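Local coordinates for protein dihydrodipicolinate synthase (Agrobacterium tumefaciens, PDB 3B4U) that probably condenses pyruvate with aspartate semialdehyde on the route to lysine, as other dihydrodipicolinate synthases of the TIM-barrel family do, at residues Ala25-Ala30 with Ala68-Ser73; Val21-Met26 with Leu62-Ala67; Ile102-Pro107 with Ser123-Lys128; Gly117-Phe122 with Val151-Arg156; Ser255-Glu260 with Gly283-Leu288. All blocks are in the same frame, centred on the assembly; numbering follows the deposited sequence.

Contact 1 of 5, residues Ala25-Ala30 with Ala68-Ser73; sequences AMIAHA and AGIAPS
Ile27, on helix 23-35, and Ala68, in the turn that closes helix 57-67, face each other with their CA atoms 7.6 Å apart, after which the chain of 68-73 swings away from the helix toward strand 75-79. The contact is wholly apolar and is carried by methyl groups. Ile27 presents CD1 and CG2 side by side, and the Ala68 methyl rests on the pair: CD1 of Ile27 comes within 3.8 Å of CB of Ala68, and CG2 of Ile27 lies 3.9 Å from the same CB. With chi1 at -71°, Ile27 CG2 stands anti to its own N while CG1 runs beside it, and this turns both branches toward Ala68. Ile70 then reaches back with its outermost carbon, CD1, which sits 4.0 Å from CB of Ala30 and 4.1 Å from CG2 of Ile27, one turn apart on the helix. The two isoleucines meet at a slant. What lets the chain fold back so soon is Gly69, which takes a positive phi (94°) in a Schellman motif; its backbone would force a CB against the preceding carbonyl. Phe65 of helix 57-67 lies against Ile27, Ala30 and Ile70, and Arg31 holds the Ala68 carbonyl oxygen through a hydrogen bond. Such a turn, in which a helix ends and the chain heads into the next parallel strand beside the preceding outer helix, is characteristic of the beta-alpha repeats of a TIM barrel.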
# COMPACT_ATOMS: atom_id res chain seq x y z
N ALA B 25 -25.60 -3.18 -9.30
CA ALA B 25 -25.94 -2.48 -8.05
C ALA B 25 -25.07 -1.25 -7.86
O ALA B 25 -25.55 -0.20 -7.39
CB ALA B 25 -25.79 -3.40 -6.85
N MET B 26 -23.81 -1.34 -8.28
CA MET B 26 -22.88 -0.23 -8.11
C MET B 26 -23.28 0.95 -8.98
O MET B 26 -23.30 2.10 -8.54
CB MET B 26 -21.47 -0.71 -8.42
CG MET B 26 -20.41 0.28 -8.04
SD MET B 26 -18.67 -0.50 -8.38
CE MET B 26 -17.57 1.01 -7.91
N ILE B 27 -23.62 0.64 -10.23
CA ILE B 27 -24.04 1.67 -11.17
C ILE B 27 -25.36 2.30 -10.72
O ILE B 27 -25.54 3.50 -10.78
CB ILE B 27 -24.12 1.10 -12.60
CG1 ILE B 27 -22.70 0.83 -13.09
CG2 ILE B 27 -24.86 2.01 -13.52
CD1 ILE B 27 -22.58 -0.03 -14.33
N ALA B 28 -26.29 1.48 -10.26
CA ALA B 28 -27.58 2.00 -9.78
C ALA B 28 -27.40 2.92 -8.56
O ALA B 28 -28.05 3.96 -8.45
CB ALA B 28 -28.55 0.83 -9.47
N HIS B 29 -26.48 2.55 -7.69
CA HIS B 29 -26.15 3.38 -6.54
C HIS B 29 -25.52 4.70 -6.98
O HIS B 29 -25.90 5.76 -6.48
CB HIS B 29 -25.27 2.60 -5.57
CG HIS B 29 -24.86 3.37 -4.38
ND1 HIS B 29 -25.77 3.90 -3.50
CD2 HIS B 29 -23.63 3.69 -3.94
CE1 HIS B 29 -25.09 4.53 -2.55
NE2 HIS B 29 -23.79 4.43 -2.78
N ALA B 30 -24.62 4.65 -7.94
CA ALA B 30 -24.05 5.88 -8.49
C ALA B 30 -25.15 6.78 -9.05
O ALA B 30 -25.17 7.98 -8.81
CB ALA B 30 -23.03 5.56 -9.56
N ALA B 68 -22.73 2.02 -19.42
CA ALA B 68 -24.03 2.25 -18.79
C ALA B 68 -24.47 3.73 -18.92
O ALA B 68 -25.52 4.11 -18.43
CB ALA B 68 -24.01 1.83 -17.34
N GLY B 69 -23.62 4.56 -19.48
CA GLY B 69 -24.03 5.90 -19.84
C GLY B 69 -23.77 6.98 -18.85
O GLY B 69 -24.19 8.10 -19.08
N ILE B 70 -23.07 6.67 -17.76
CA ILE B 70 -22.65 7.71 -16.84
C ILE B 70 -21.53 8.49 -17.52
O ILE B 70 -20.57 7.92 -18.03
CB ILE B 70 -22.23 7.13 -15.48
CG1 ILE B 70 -23.46 6.57 -14.75
CG2 ILE B 70 -21.58 8.22 -14.62
CD1 ILE B 70 -23.16 5.77 -13.51
N ALA B 71 -21.67 9.80 -17.57
CA ALA B 71 -20.69 10.63 -18.26
C ALA B 71 -19.33 10.50 -17.59
O ALA B 71 -19.24 10.64 -16.37
CB ALA B 71 -21.15 12.10 -18.21
N PRO B 72 -18.25 10.29 -18.36
CA PRO B 72 -16.93 10.26 -17.74
C PRO B 72 -16.62 11.52 -16.92
O PRO B 72 -15.94 11.42 -15.90
CB PRO B 72 -15.99 10.12 -18.95
CG PRO B 72 -16.76 9.35 -19.95
CD PRO B 72 -18.21 9.85 -19.77
N SER B 73 -17.12 12.67 -17.35
CA SER B 73 -16.92 13.89 -16.60
C SER B 73 -17.62 13.95 -15.25
O SER B 73 -17.40 14.88 -14.48
CB SER B 73 -17.32 15.09 -17.44
OG SER B 73 -18.69 15.05 -17.76

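Contact 2 of 5, residues Val21-Met26 with Leu62-Ala67; sequences VDIDAM and LSSFIA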
# COMPACT_ATOMS: atom_id res chain seq x y z
N VAL B 21 -17.65 -8.02 -7.60
CA VAL B 21 -18.37 -6.75 -7.57
C VAL B 21 -19.72 -6.89 -8.23
O VAL B 21 -19.84 -7.48 -9.30
CB VAL B 21 -17.51 -5.65 -8.22
CG1 VAL B 21 -18.32 -4.32 -8.36
CG2 VAL B 21 -16.24 -5.43 -7.41
N ASP B 22 -20.77 -6.39 -7.58
CA ASP B 22 -22.11 -6.31 -8.18
C ASP B 22 -22.19 -5.05 -8.99
O ASP B 22 -22.55 -3.98 -8.51
CB ASP B 22 -23.18 -6.36 -7.09
CG ASP B 22 -24.57 -6.54 -7.63
OD1 ASP B 22 -24.83 -6.10 -8.75
OD2 ASP B 22 -25.43 -7.07 -6.90
N ILE B 23 -21.78 -5.16 -10.24
CA ILE B 23 -21.63 -3.98 -11.06
C ILE B 23 -22.97 -3.28 -11.31
O ILE B 23 -23.04 -2.04 -11.29
CB ILE B 23 -20.91 -4.31 -12.39
CG1 ILE B 23 -20.59 -3.04 -13.16
CG2 ILE B 23 -21.74 -5.25 -13.29
CD1 ILE B 23 -19.73 -2.05 -12.44
N ASP B 24 -24.05 -4.03 -11.50
CA ASP B 24 -25.34 -3.37 -11.71
C ASP B 24 -25.76 -2.59 -10.47
O ASP B 24 -26.26 -1.47 -10.62
CB ASP B 24 -26.44 -4.38 -12.09
CG ASP B 24 -26.22 -5.03 -13.46
OD1 ASP B 24 -25.41 -4.53 -14.26
OD2 ASP B 24 -26.92 -6.03 -13.72
N ALA B 25 -25.60 -3.18 -9.30
CA ALA B 25 -25.94 -2.48 -8.05
C ALA B 25 -25.07 -1.25 -7.86
O ALA B 25 -25.55 -0.20 -7.39
CB ALA B 25 -25.79 -3.40 -6.85
N MET B 26 -23.81 -1.34 -8.28
CA MET B 26 -22.88 -0.23 -8.11
C MET B 26 -23.28 0.95 -8.98
O MET B 26 -23.30 2.10 -8.54
CB MET B 26 -21.47 -0.71 -8.42
CG MET B 26 -20.41 0.28 -8.04
SD MET B 26 -18.67 -0.50 -8.38
CE MET B 26 -17.57 1.01 -7.91
N LEU B 62 -14.80 0.51 -14.60
CA LEU B 62 -14.84 1.80 -15.29
C LEU B 62 -15.50 1.65 -16.67
O LEU B 62 -16.33 2.47 -17.07
CB LEU B 62 -13.44 2.41 -15.39
CG LEU B 62 -13.37 3.78 -16.05
CD1 LEU B 62 -14.21 4.81 -15.31
CD2 LEU B 62 -11.93 4.22 -16.16
N SER B 63 -15.10 0.62 -17.41
CA SER B 63 -15.68 0.37 -18.71
C SER B 63 -17.18 0.16 -18.60
O SER B 63 -17.95 0.67 -19.43
CB SER B 63 -14.99 -0.85 -19.32
OG SER B 63 -15.53 -1.15 -20.59
N SER B 64 -17.64 -0.60 -17.62
CA SER B 64 -19.06 -0.82 -17.43
C SER B 64 -19.82 0.45 -17.06
O SER B 64 -20.94 0.67 -17.55
CB SER B 64 -19.30 -1.88 -16.37
OG SER B 64 -18.83 -3.16 -16.78
N PHE B 65 -19.22 1.30 -16.23
CA PHE B 65 -19.86 2.58 -15.91
C PHE B 65 -20.08 3.40 -17.16
O PHE B 65 -21.16 4.00 -17.36
CB PHE B 65 -18.97 3.39 -14.95
CG PHE B 65 -19.36 3.28 -13.49
CD1 PHE B 65 -19.18 2.10 -12.79
CD2 PHE B 65 -19.93 4.37 -12.82
CE1 PHE B 65 -19.59 2.02 -11.46
CE2 PHE B 65 -20.34 4.27 -11.52
CZ PHE B 65 -20.18 3.09 -10.82
N ILE B 66 -19.06 3.45 -18.01
CA ILE B 66 -19.13 4.26 -19.23
C ILE B 66 -20.13 3.65 -20.22
O ILE B 66 -20.94 4.38 -20.81
CB ILE B 66 -17.72 4.47 -19.79
CG1 ILE B 66 -16.94 5.34 -18.80
CG2 ILE B 66 -17.79 5.12 -21.17
CD1 ILE B 66 -15.46 5.52 -19.11
N ALA B 67 -20.15 2.33 -20.35
CA ALA B 67 -21.13 1.69 -21.23
C ALA B 67 -22.55 1.89 -20.73
O ALA B 67 -23.48 1.98 -21.54
CB ALA B 67 -20.82 0.21 -21.37
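Ile23 and Met26 are the residues of 21-26 that meet 62-67, through Ser64 and Phe65; Ile61, just before, also touches both. Ahead of them, Asp22 is the N-cap of helix 23-35: OD1 of Asp22 accepts from N of Ala25 at 3.1 Å, the donor arriving from above the carboxylate plane. Ile23 follows at once, its CA 7.6 Å from that of Ser64. Its CG1, turned anti to N (chi1 -172°), presses within 3.6 Å of CB of Ser64, and CD1 carries on to CE1 of Phe65 at 4.2 Å, meeting the ring at a slant. A turn later, Met26 reaches out fully extended and crosses Phe65 at about a right angle. Its CG lies near the ring plane, 3.9 Å from CE1 of Phe65. The sulfur follows along the same edge, with SD 5.4 Å from the ring centroid and 79° off the normal, a Met-aromatic contact. Ser64 offers Ile23 mainly its CB, since its hydroxyl is bonded to Ala60 O within its own helix. The contact therefore relies on dispersion and shape, with perhaps a mild electrostatic gain where the sulfur meets the weakly positive ring edge, while Ser64 OG and Asp22 OD1 find their partners on their own side.

Contact 3 of 5, residues Ile102-Pro107 with Ser123-Lys128; sequences ILLAPP and SAVFSK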
# COMPACT_ATOMS: atom_id res chain seq x y z
N ILE B 102 -8.44 12.51 -11.25
CA ILE B 102 -7.85 11.44 -10.48
C ILE B 102 -7.75 11.89 -9.02
O ILE B 102 -7.32 13.00 -8.77
CB ILE B 102 -6.42 11.12 -10.99
CG1 ILE B 102 -6.40 10.87 -12.51
CG2 ILE B 102 -5.82 9.93 -10.21
CD1 ILE B 102 -7.32 9.76 -12.97
N LEU B 103 -8.10 11.02 -8.08
CA LEU B 103 -7.82 11.22 -6.66
C LEU B 103 -6.61 10.39 -6.37
O LEU B 103 -6.71 9.16 -6.26
CB LEU B 103 -9.03 10.82 -5.83
CG LEU B 103 -8.79 10.91 -4.32
CD1 LEU B 103 -8.54 12.36 -3.88
CD2 LEU B 103 -9.98 10.32 -3.55
N LEU B 104 -5.45 11.03 -6.30
CA LEU B 104 -4.18 10.34 -6.24
C LEU B 104 -3.57 10.39 -4.85
O LEU B 104 -3.16 11.44 -4.36
CB LEU B 104 -3.21 10.96 -7.25
CG LEU B 104 -1.84 10.30 -7.37
CD1 LEU B 104 -1.91 8.85 -7.83
CD2 LEU B 104 -0.95 11.13 -8.29
N ALA B 105 -3.48 9.22 -4.23
CA ALA B 105 -2.79 9.10 -2.96
C ALA B 105 -1.29 9.07 -3.19
O ALA B 105 -0.83 8.56 -4.20
CB ALA B 105 -3.23 7.84 -2.21
N PRO B 106 -0.51 9.57 -2.22
CA PRO B 106 0.92 9.27 -2.24
C PRO B 106 1.11 7.76 -2.00
O PRO B 106 0.22 7.09 -1.50
CB PRO B 106 1.46 10.06 -1.05
CG PRO B 106 0.30 10.04 -0.09
CD PRO B 106 -0.93 10.20 -0.95
N PRO B 107 2.29 7.25 -2.35
CA PRO B 107 2.59 5.87 -2.07
C PRO B 107 2.58 5.61 -0.55
O PRO B 107 2.95 6.50 0.23
CB PRO B 107 3.98 5.72 -2.69
CG PRO B 107 4.59 7.10 -2.60
CD PRO B 107 3.44 7.98 -2.88
N SER B 123 6.19 14.03 -9.29
CA SER B 123 6.76 14.47 -10.56
C SER B 123 6.99 13.33 -11.53
O SER B 123 6.68 13.44 -12.72
CB SER B 123 8.10 15.17 -10.31
OG SER B 123 8.63 15.62 -11.55
N ALA B 124 7.51 12.21 -11.04
CA ALA B 124 7.75 11.05 -11.90
C ALA B 124 6.46 10.45 -12.43
O ALA B 124 6.38 10.06 -13.59
CB ALA B 124 8.56 10.01 -11.15
N VAL B 125 5.43 10.42 -11.59
CA VAL B 125 4.11 9.94 -12.05
C VAL B 125 3.59 10.85 -13.17
O VAL B 125 3.15 10.34 -14.20
CB VAL B 125 3.10 9.88 -10.87
CG1 VAL B 125 1.68 9.60 -11.38
CG2 VAL B 125 3.53 8.80 -9.89
N PHE B 126 3.65 12.15 -12.98
CA PHE B 126 3.14 13.08 -13.98
C PHE B 126 3.91 12.98 -15.29
O PHE B 126 3.29 12.99 -16.36
CB PHE B 126 3.15 14.51 -13.44
CG PHE B 126 2.37 14.71 -12.17
CD1 PHE B 126 1.33 13.85 -11.78
CD2 PHE B 126 2.71 15.73 -11.32
CE1 PHE B 126 0.68 14.02 -10.58
CE2 PHE B 126 2.06 15.92 -10.13
CZ PHE B 126 1.03 15.06 -9.77
N SER B 127 5.23 12.86 -15.21
CA SER B 127 6.05 12.68 -16.41
C SER B 127 5.67 11.42 -17.15
O SER B 127 5.63 11.41 -18.39
CB SER B 127 7.53 12.63 -16.03
OG SER B 127 8.33 12.43 -17.19
N LYS B 128 5.45 10.33 -16.42
CA LYS B 128 5.09 9.07 -17.01
C LYS B 128 3.70 9.10 -17.65
O LYS B 128 3.49 8.53 -18.73
CB LYS B 128 5.20 7.97 -15.97
CG LYS B 128 4.99 6.59 -16.52
CD LYS B 128 6.06 6.20 -17.52
CE LYS B 128 5.97 4.72 -17.90
NZ LYS B 128 7.12 4.34 -18.77
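Leu104, at the end of strand 101-104, reaches out to Phe126 and Val125 of helix 115-129 with a single methyl. The tighter half of the contact is Leu104 CD2 against CE1 of the Phe126 ring, 4.0 Å apart; the methyl approaches the ring obliquely. On the other half the fit is looser, with Leu104 CD2 4.3 Å from CG1 of Val125. The backbones stay well apart, the CA atoms of Leu104 and Val125 being 10.1 Å from each other, and it is the leucine that fills much of the distance: its CG stands anti to the backbone N (chi1 -177°), which sends the isobutyl group out from the strand toward the helix. Phe126 comes to meet it by another route. Its CB does not aim at the strand, but with CG beside the backbone N (chi1 -57°) the ring swings inward until CE1 arrives at the leucine. All three residues are buried. The far side of the helix is quite different, for Ser127 and Lys128 belong to its exposed face. Phe161, from beyond helix 151-160, meets the Phe126 ring edge-to-face, and Phe122, one turn earlier on helix 115-129, also touches Leu104. Ile136 of strand 136-140 touches both Leu104 and Phe126, so the contact ties together the beta-alpha-beta unit of strand 101-104, helix 115-129 and strand 136-140.

Contact 4 of 5, residues Gly117-Phe122 with Val151-Arg156; sequences GLFAWF and VELVGR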
# COMPACT_ATOMS: atom_id res chain seq x y z
N GLY B 117 11.11 13.46 -1.23
CA GLY B 117 10.80 12.18 -1.81
C GLY B 117 9.43 12.15 -2.46
O GLY B 117 9.24 11.63 -3.55
N LEU B 118 8.46 12.74 -1.78
CA LEU B 118 7.10 12.82 -2.32
C LEU B 118 7.03 13.71 -3.57
O LEU B 118 6.38 13.35 -4.54
CB LEU B 118 6.14 13.31 -1.26
CG LEU B 118 5.90 12.33 -0.12
CD1 LEU B 118 5.15 13.02 0.98
CD2 LEU B 118 5.13 11.07 -0.61
N PHE B 119 7.71 14.87 -3.55
CA PHE B 119 7.71 15.72 -4.72
C PHE B 119 8.24 14.95 -5.93
O PHE B 119 7.68 14.98 -7.01
CB PHE B 119 8.57 16.99 -4.49
CG PHE B 119 8.60 17.88 -5.69
CD1 PHE B 119 7.57 18.75 -5.95
CD2 PHE B 119 9.62 17.75 -6.62
CE1 PHE B 119 7.56 19.51 -7.09
CE2 PHE B 119 9.61 18.50 -7.78
CZ PHE B 119 8.58 19.36 -8.02
N ALA B 120 9.36 14.25 -5.72
CA ALA B 120 9.96 13.48 -6.78
C ALA B 120 9.04 12.38 -7.27
O ALA B 120 8.99 12.08 -8.46
CB ALA B 120 11.29 12.90 -6.31
N TRP B 121 8.29 11.75 -6.37
CA TRP B 121 7.39 10.68 -6.76
C TRP B 121 6.25 11.23 -7.64
O TRP B 121 5.98 10.72 -8.71
CB TRP B 121 6.77 10.01 -5.53
CG TRP B 121 5.98 8.78 -5.85
CD1 TRP B 121 6.48 7.52 -5.97
CD2 TRP B 121 4.58 8.69 -6.06
NE1 TRP B 121 5.46 6.65 -6.24
CE2 TRP B 121 4.28 7.34 -6.31
CE3 TRP B 121 3.54 9.60 -6.05
CZ2 TRP B 121 2.97 6.87 -6.50
CZ3 TRP B 121 2.24 9.15 -6.24
CH2 TRP B 121 1.98 7.79 -6.47
N PHE B 122 5.58 12.29 -7.16
CA PHE B 122 4.52 12.88 -7.94
C PHE B 122 5.04 13.36 -9.30
O PHE B 122 4.41 13.14 -10.32
CB PHE B 122 3.84 14.02 -7.18
CG PHE B 122 2.89 13.59 -6.09
CD1 PHE B 122 1.68 12.99 -6.40
CD2 PHE B 122 3.22 13.77 -4.77
CE1 PHE B 122 0.81 12.58 -5.41
CE2 PHE B 122 2.35 13.38 -3.78
CZ PHE B 122 1.15 12.80 -4.10
N VAL B 151 1.42 21.58 3.49
CA VAL B 151 1.09 22.78 2.74
C VAL B 151 2.23 23.17 1.81
O VAL B 151 2.01 23.52 0.65
CB VAL B 151 0.71 23.95 3.69
CG1 VAL B 151 0.48 25.23 2.91
CG2 VAL B 151 -0.54 23.57 4.53
N GLU B 152 3.45 23.05 2.30
CA GLU B 152 4.64 23.38 1.52
C GLU B 152 4.76 22.47 0.29
O GLU B 152 5.05 22.93 -0.82
CB GLU B 152 5.86 23.28 2.43
CG GLU B 152 5.92 24.36 3.52
CD GLU B 152 5.05 24.15 4.81
OE1 GLU B 152 4.38 23.12 5.11
OE2 GLU B 152 5.07 25.11 5.60
N LEU B 153 4.53 21.17 0.47
CA LEU B 153 4.56 20.23 -0.65
C LEU B 153 3.50 20.57 -1.66
O LEU B 153 3.75 20.57 -2.85
CB LEU B 153 4.39 18.80 -0.13
CG LEU B 153 4.34 17.77 -1.27
CD1 LEU B 153 5.63 17.72 -2.11
CD2 LEU B 153 4.03 16.40 -0.69
N VAL B 154 2.27 20.84 -1.19
CA VAL B 154 1.19 21.23 -2.11
C VAL B 154 1.63 22.45 -2.93
O VAL B 154 1.44 22.47 -4.13
CB VAL B 154 -0.11 21.48 -1.37
CG1 VAL B 154 -1.13 22.09 -2.29
CG2 VAL B 154 -0.65 20.18 -0.75
N GLY B 155 2.28 23.42 -2.29
CA GLY B 155 2.77 24.61 -3.02
C GLY B 155 3.80 24.25 -4.07
O GLY B 155 3.76 24.79 -5.15
N ARG B 156 4.73 23.36 -3.75
CA ARG B 156 5.73 22.91 -4.71
C ARG B 156 5.08 22.23 -5.89
O ARG B 156 5.46 22.40 -7.03
CB ARG B 156 6.80 22.03 -4.06
CG ARG B 156 7.65 22.78 -3.05
CD ARG B 156 8.44 21.85 -2.16
NE ARG B 156 9.47 21.15 -2.91
CZ ARG B 156 10.25 20.21 -2.39
NH1 ARG B 156 10.04 19.74 -1.17
NH2 ARG B 156 11.23 19.68 -3.10
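Two neighbouring helices of the barrel's outer layer meet where Leu118 and Phe119 of helix 115-129 face Leu153 and Arg156 of helix 151-160. The short axes approach to 10.3 Å and cross at -33°. Leu153 sits at the centre and divides its two methyls between neighbours: CD2 of Leu153 is 3.8 Å from CB of Leu118, while CD1 of Leu153 rests 3.9 Å from CB of Phe119, near the plane of that ring at its edge. The Leu118 and Leu153 side chains cross at about a right angle. Phe119, with CG anti to N (chi1 179°), projects its ring toward the second helix. There CD1 of Phe119 lies 3.9 Å from CB of Arg156, and CE1 of Phe119 comes within 3.6 Å of O of Arg156, which approaches the ring edge. The arginine, bent at its third torsion, folds back so that its guanidinium lies nearly parallel to the ring plane, 9° off. One guanidinium face covers the CB end of Phe119, with NH2 of Arg156 4.0 Å from CB of Phe119, rather than the ring centre. The charge itself is directed elsewhere, since NH1 of Arg156 makes a salt bridge to Asp116. Neighbouring helices that run in broadly the same direction, as these do, are what the outer layer of a (beta/alpha)8 barrel gives.

Contact 5 of 5, residues Ser255-Glu260 with Gly283-Leu288; sequences SHTTGE and GAFDAL
His256 and Asp286 make the polar link of this contact: NE2 of His256 donates to OD1 of Asp286 at 2.8 Å, and the N-H points almost straight at the oxygen (177°). OD1 lies in the imidazole plane and is approached on the syn side of the carboxylate, though somewhat out of the carboxylate plane, which is turned 36° from the ring. A bond of this kind to an acid would probably make the histidine easier to protonate. Beside it, CD2 of His256 touches CD2 of Phe285 at 3.7 Å; the phenyl carbon lies at the imidazole edge, and the two ring planes stand at 88°. Phe285 is also met by Thr257, whose methyl CG2 comes within 3.6 Å of CZ of Phe285. Thr257 turns this methyl to the ring while its hydroxyl bonds Leu253 O in its own helix.

Both helices, 246-258 and 275-289, follow the eight barrel strands in the chain, consistent with the helical C-terminal region that dihydrodipicolinate synthases append to their TIM barrel. Helix 246-258 runs out directly after the touching residues, at Gly259, which takes a positive phi. Thr258 forms an ST turn there: its OG1 accepts from N of Glu260 at 3.1 Å. Farther out, the Glu260 carboxylate is held by a salt bridge to Arg32 and a hydrogen bond to Trp263. Behind the other partner, Phe289 of the same helix and Leu217 from a loop pack against Phe285.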
# COMPACT_ATOMS: atom_id res chain seq x y z
N SER B 255 -27.29 0.42 3.35
CA SER B 255 -28.31 -0.64 3.46
C SER B 255 -29.54 -0.12 4.20
O SER B 255 -30.67 -0.36 3.77
CB SER B 255 -27.75 -1.87 4.18
OG SER B 255 -26.96 -2.65 3.31
N HIS B 256 -29.34 0.58 5.32
CA HIS B 256 -30.45 1.03 6.14
C HIS B 256 -31.33 2.01 5.42
O HIS B 256 -32.57 1.93 5.50
CB HIS B 256 -29.87 1.64 7.41
CG HIS B 256 -30.89 2.06 8.42
ND1 HIS B 256 -31.84 1.20 8.94
CD2 HIS B 256 -31.04 3.24 9.06
CE1 HIS B 256 -32.56 1.87 9.83
NE2 HIS B 256 -32.08 3.10 9.93
N THR B 257 -30.73 2.96 4.70
CA THR B 257 -31.52 3.98 4.04
C THR B 257 -32.18 3.53 2.75
O THR B 257 -33.18 4.10 2.34
CB THR B 257 -30.70 5.27 3.77
OG1 THR B 257 -29.58 4.95 2.91
CG2 THR B 257 -30.19 5.89 5.08
N THR B 258 -31.63 2.52 2.09
CA THR B 258 -32.13 2.07 0.78
C THR B 258 -32.94 0.79 0.83
O THR B 258 -33.62 0.47 -0.14
CB THR B 258 -30.97 1.83 -0.20
OG1 THR B 258 -30.17 0.75 0.27
CG2 THR B 258 -30.11 3.08 -0.37
N GLY B 259 -32.79 0.01 1.90
CA GLY B 259 -33.32 -1.35 1.99
C GLY B 259 -32.56 -2.40 1.21
O GLY B 259 -32.99 -3.54 1.13
N GLU B 260 -31.43 -2.02 0.61
CA GLU B 260 -30.62 -2.94 -0.18
C GLU B 260 -29.68 -3.70 0.73
O GLU B 260 -28.78 -3.12 1.35
CB GLU B 260 -29.85 -2.17 -1.27
CG GLU B 260 -30.78 -1.54 -2.31
CD GLU B 260 -30.14 -0.55 -3.22
OE1 GLU B 260 -28.92 -0.33 -3.14
OE2 GLU B 260 -30.89 -0.00 -4.05
N GLY B 283 -29.60 2.84 15.06
CA GLY B 283 -30.23 3.62 16.11
C GLY B 283 -29.66 5.03 16.20
O GLY B 283 -30.41 6.00 16.39
N ALA B 284 -28.34 5.14 16.10
CA ALA B 284 -27.68 6.44 16.11
C ALA B 284 -28.16 7.31 14.94
O ALA B 284 -28.43 8.51 15.09
CB ALA B 284 -26.22 6.28 16.06
N PHE B 285 -28.25 6.69 13.75
CA PHE B 285 -28.77 7.37 12.59
C PHE B 285 -30.21 7.81 12.81
O PHE B 285 -30.56 8.95 12.54
CB PHE B 285 -28.60 6.47 11.35
CG PHE B 285 -29.21 7.05 10.12
CD1 PHE B 285 -28.48 7.86 9.26
CD2 PHE B 285 -30.52 6.81 9.82
CE1 PHE B 285 -29.07 8.38 8.13
CE2 PHE B 285 -31.12 7.34 8.70
CZ PHE B 285 -30.38 8.14 7.85
N ASP B 286 -31.05 6.88 13.26
CA ASP B 286 -32.46 7.17 13.39
C ASP B 286 -32.71 8.31 14.39
O ASP B 286 -33.59 9.13 14.18
CB ASP B 286 -33.23 5.94 13.86
CG ASP B 286 -33.37 4.89 12.79
OD1 ASP B 286 -33.08 5.14 11.60
OD2 ASP B 286 -33.85 3.79 13.16
N ALA B 287 -31.92 8.36 15.45
CA ALA B 287 -32.08 9.40 16.49
C ALA B 287 -31.82 10.79 15.92
O ALA B 287 -32.34 11.78 16.43
CB ALA B 287 -31.18 9.15 17.64
N LEU B 288 -30.97 10.87 14.90
CA LEU B 288 -30.60 12.14 14.28
C LEU B 288 -31.44 12.50 13.06
O LEU B 288 -31.70 13.68 12.84
CB LEU B 288 -29.11 12.11 13.92
CG LEU B 288 -28.19 12.21 15.13
CD1 LEU B 288 -26.78 11.73 14.79
CD2 LEU B 288 -28.16 13.64 15.69

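Contacts 1 and 2 are one continuous patch, with centres 7 Å apart: both use helix 23-35, and Phe65 is the joint between them. Contacts 3 and 4 likewise share helix 115-129, whose inward face meets a barrel strand in contact 3 while its flank meets a neighbouring helix in contact 4. Contact 3 is the buried one. Contacts 2 and 4 join helix to helix and contact 1 helix to loop, all partly buried, as is contact 5 among the C-terminal helices. Contacts 1 and 3 are apolar; contact 2 adds a sulfur-aromatic edge, contact 4 an arginine at its rim, contact 5 a histidine-carboxylate hydrogen bond. Contacts 4 and 5 lie farthest apart, about 41 Å between centres, across the chain's centre.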